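Local coordinates for D-3-phosphoglycerate dehydrogenase-related protein (Vibrio cholerae, PDB 4S1V), which probably catalyses the NAD-dependent oxidation or reduction of a D-2-hydroxyacid substrate, as expected of a phosphoglycerate dehydrogenase relative, at residues T216-L226 against E241-V251. Sequence-based numbering, arbitrary orientation.
Sequences TRGIVTKQDLL and ELVESGALYSV
Val-220 and Leu-242–Glu-244 join the two segments through their backbones: Val-220 N donates to Leu-242 O at 2.9 Å, and Glu-244 N returns a nearly straight bond to Val-220 O at 2.7 Å (174°). Before this single beta bridge, Gly-218 N reaches Glu-241 O at 2.9 Å. Gly-218 occupies a type II turn from Thr-216 to Ile-219, and its positive phi is one that a residue without a side chain adopts easily.

Beyond the bridge, Glu-244 stretches its carboxylate to the start of helix 222-226. With CG anti to the backbone N (chi1 174°) and the chain extended, OE1 accepts from Lys-222 N at 2.9 Å, the donor lying well above the carboxylate plane. A negative group here should also suit the helix dipole. The same helix start is closed by a capping box, in which Asp-224 N donates to Thr-221 OG1 and Thr-221 N to Asp-224 OD2; Lys-196 forms a salt bridge with that carboxylate.

Lys-222 lays its CB against the small Ala-247 CB (3.7 Å) and runs on, its long chain extended, until NZ donates to Ser-250 OG at 3.0 Å. Both polar ends also bind the second subunit: NZ forms a salt bridge with Asp-27 there, and OG hydrogen-bonds Thr-29. On the buried side, Leu-225 pushes CD1 against the backbone of Leu-248, 3.7 Å from its CA, while Val-251 CG2 packs against Leu-225 CB. Phe-234 of strand 233-236 touches Leu-225, Val-243 and Leu-248, so branched aliphatic side chains suit this core.

Strand 233-236 itself lies between the two segments in sequence, and the pairing thus ties together successive helix-bearing connections of the parallel Rossmann sheet in the NAD-binding domain.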
# COMPACT_ATOMS: atom_id res chain seq x y z
N THR C 216 7.06 -28.47 27.37
CA THR C 216 7.32 -27.66 26.16
C THR C 216 6.64 -26.29 26.15
O THR C 216 6.80 -25.53 25.18
CB THR C 216 6.93 -28.40 24.87
OG1 THR C 216 5.51 -28.56 24.83
CG2 THR C 216 7.63 -29.76 24.76
N ARG C 217 5.89 -25.97 27.20
CA ARG C 217 5.29 -24.64 27.33
C ARG C 217 6.38 -23.60 27.53
O ARG C 217 7.15 -23.69 28.49
CB ARG C 217 4.26 -24.60 28.47
CG ARG C 217 3.50 -23.28 28.56
CD ARG C 217 2.49 -23.27 29.70
NE ARG C 217 1.49 -24.32 29.55
CZ ARG C 217 0.37 -24.21 28.84
NH1 ARG C 217 0.09 -23.08 28.21
NH2 ARG C 217 -0.47 -25.23 28.77
N GLY C 218 6.45 -22.64 26.61
CA GLY C 218 7.47 -21.60 26.61
C GLY C 218 8.88 -22.09 26.31
O GLY C 218 9.86 -21.46 26.71
N ILE C 219 8.98 -23.21 25.59
CA ILE C 219 10.29 -23.78 25.26
C ILE C 219 11.11 -22.92 24.28
O ILE C 219 12.33 -22.90 24.33
CB ILE C 219 10.20 -25.26 24.81
CG1 ILE C 219 11.57 -25.94 24.94
CG2 ILE C 219 9.62 -25.37 23.40
CD1 ILE C 219 11.52 -27.45 25.03
N VAL C 220 10.43 -22.20 23.39
CA VAL C 220 11.09 -21.16 22.60
C VAL C 220 11.03 -19.85 23.39
O VAL C 220 9.95 -19.36 23.72
CB VAL C 220 10.47 -20.99 21.19
CG1 VAL C 220 11.31 -20.02 20.36
CG2 VAL C 220 10.33 -22.33 20.47
N THR C 221 12.20 -19.31 23.73
CA THR C 221 12.28 -18.05 24.47
C THR C 221 12.49 -16.89 23.50
O THR C 221 12.87 -17.11 22.34
CB THR C 221 13.48 -18.04 25.44
OG1 THR C 221 14.70 -18.02 24.69
CG2 THR C 221 13.43 -19.25 26.39
N LYS C 222 12.25 -15.66 23.98
CA LYS C 222 12.53 -14.46 23.19
C LYS C 222 14.00 -14.43 22.77
O LYS C 222 14.33 -14.03 21.65
CB LYS C 222 12.18 -13.19 23.98
CG LYS C 222 12.33 -11.91 23.17
CD LYS C 222 11.95 -10.68 23.99
CE LYS C 222 11.65 -9.50 23.08
NZ LYS C 222 11.07 -8.37 23.86
N GLN C 223 14.88 -14.87 23.67
CA GLN C 223 16.31 -14.95 23.40
C GLN C 223 16.62 -15.91 22.24
O GLN C 223 17.48 -15.63 21.41
CB GLN C 223 17.09 -15.32 24.68
CG GLN C 223 17.06 -14.23 25.76
CD GLN C 223 15.86 -14.32 26.73
OE1 GLN C 223 14.75 -14.72 26.36
NE2 GLN C 223 16.10 -13.92 27.98
N ASP C 224 15.90 -17.03 22.17
CA ASP C 224 16.02 -17.96 21.04
C ASP C 224 15.66 -17.29 19.71
O ASP C 224 16.39 -17.43 18.73
CB ASP C 224 15.13 -19.19 21.25
CG ASP C 224 15.54 -20.03 22.45
OD1 ASP C 224 16.73 -20.04 22.82
OD2 ASP C 224 14.64 -20.70 23.02
N LEU C 225 14.53 -16.57 19.68
CA LEU C 225 14.14 -15.83 18.48
C LEU C 225 15.19 -14.80 18.08
O LEU C 225 15.50 -14.65 16.89
CB LEU C 225 12.78 -15.16 18.65
CG LEU C 225 11.57 -16.04 18.96
CD1 LEU C 225 10.34 -15.18 19.15
CD2 LEU C 225 11.34 -17.10 17.89
N LEU C 226 15.75 -14.10 19.07
CA LEU C 226 16.72 -13.02 18.81
C LEU C 226 18.06 -13.54 18.27
O LEU C 226 18.80 -12.79 17.63
CB LEU C 226 16.94 -12.17 20.06
CG LEU C 226 15.76 -11.27 20.47
CD1 LEU C 226 15.89 -10.86 21.93
CD2 LEU C 226 15.66 -10.06 19.56
N GLU C 241 1.67 -21.34 22.35
CA GLU C 241 2.17 -21.42 23.73
C GLU C 241 3.53 -22.14 23.89
O GLU C 241 4.13 -22.13 24.98
CB GLU C 241 1.11 -22.05 24.63
CG GLU C 241 -0.20 -21.27 24.71
CD GLU C 241 -1.26 -21.70 23.68
OE1 GLU C 241 -0.91 -22.30 22.63
OE2 GLU C 241 -2.46 -21.45 23.93
N LEU C 242 4.02 -22.76 22.81
CA LEU C 242 5.40 -23.28 22.76
C LEU C 242 6.41 -22.15 22.84
O LEU C 242 7.56 -22.35 23.23
CB LEU C 242 5.63 -24.05 21.46
CG LEU C 242 4.89 -25.37 21.26
CD1 LEU C 242 5.03 -25.85 19.82
CD2 LEU C 242 5.38 -26.43 22.22
N VAL C 243 5.97 -20.96 22.45
CA VAL C 243 6.81 -19.78 22.36
C VAL C 243 6.43 -18.82 23.49
O VAL C 243 5.25 -18.54 23.71
CB VAL C 243 6.66 -19.08 20.99
CG1 VAL C 243 7.60 -17.88 20.87
CG2 VAL C 243 6.91 -20.07 19.86
N GLU C 244 7.44 -18.35 24.20
CA GLU C 244 7.27 -17.38 25.29
C GLU C 244 6.26 -16.30 24.93
O GLU C 244 6.34 -15.69 23.87
CB GLU C 244 8.63 -16.76 25.61
CG GLU C 244 8.60 -15.63 26.62
CD GLU C 244 9.93 -14.90 26.70
OE1 GLU C 244 10.99 -15.56 26.62
OE2 GLU C 244 9.91 -13.66 26.85
N SER C 245 5.31 -16.07 25.84
CA SER C 245 4.18 -15.17 25.60
C SER C 245 4.58 -13.78 25.12
O SER C 245 5.36 -13.09 25.78
CB SER C 245 3.31 -15.06 26.86
OG SER C 245 2.34 -14.03 26.70
N GLY C 246 4.06 -13.40 23.96
CA GLY C 246 4.32 -12.08 23.37
C GLY C 246 5.63 -11.95 22.61
O GLY C 246 5.84 -10.98 21.87
N ALA C 247 6.52 -12.92 22.79
CA ALA C 247 7.89 -12.81 22.27
C ALA C 247 7.94 -12.74 20.75
O ALA C 247 8.72 -11.95 20.20
CB ALA C 247 8.75 -13.95 22.79
N LEU C 248 7.12 -13.54 20.07
CA LEU C 248 7.10 -13.51 18.61
C LEU C 248 6.69 -12.15 18.06
O LEU C 248 7.36 -11.60 17.17
CB LEU C 248 6.19 -14.59 18.01
CG LEU C 248 6.22 -14.68 16.46
CD1 LEU C 248 7.60 -15.01 15.91
CD2 LEU C 248 5.19 -15.67 15.93
N TYR C 249 5.60 -11.60 18.60
CA TYR C 249 5.15 -10.28 18.14
C TYR C 249 6.23 -9.22 18.37
O TYR C 249 6.56 -8.46 17.47
CB TYR C 249 3.83 -9.81 18.79
CG TYR C 249 3.59 -8.36 18.45
CD1 TYR C 249 3.08 -8.00 17.20
CD2 TYR C 249 3.96 -7.33 19.33
CE1 TYR C 249 2.90 -6.68 16.85
CE2 TYR C 249 3.80 -6.00 18.98
CZ TYR C 249 3.27 -5.68 17.74
OH TYR C 249 3.09 -4.37 17.37
N SER C 250 6.76 -9.18 19.59
CA SER C 250 7.77 -8.18 19.95
C SER C 250 8.94 -8.21 18.97
O SER C 250 9.40 -7.16 18.51
CB SER C 250 8.24 -8.38 21.39
OG SER C 250 9.14 -7.36 21.78
N VAL C 251 9.40 -9.41 18.63
CA VAL C 251 10.58 -9.61 17.76
C VAL C 251 10.30 -9.28 16.29
O VAL C 251 11.09 -8.60 15.64
CB VAL C 251 11.15 -11.04 17.90
CG1 VAL C 251 12.19 -11.33 16.83
CG2 VAL C 251 11.77 -11.24 19.28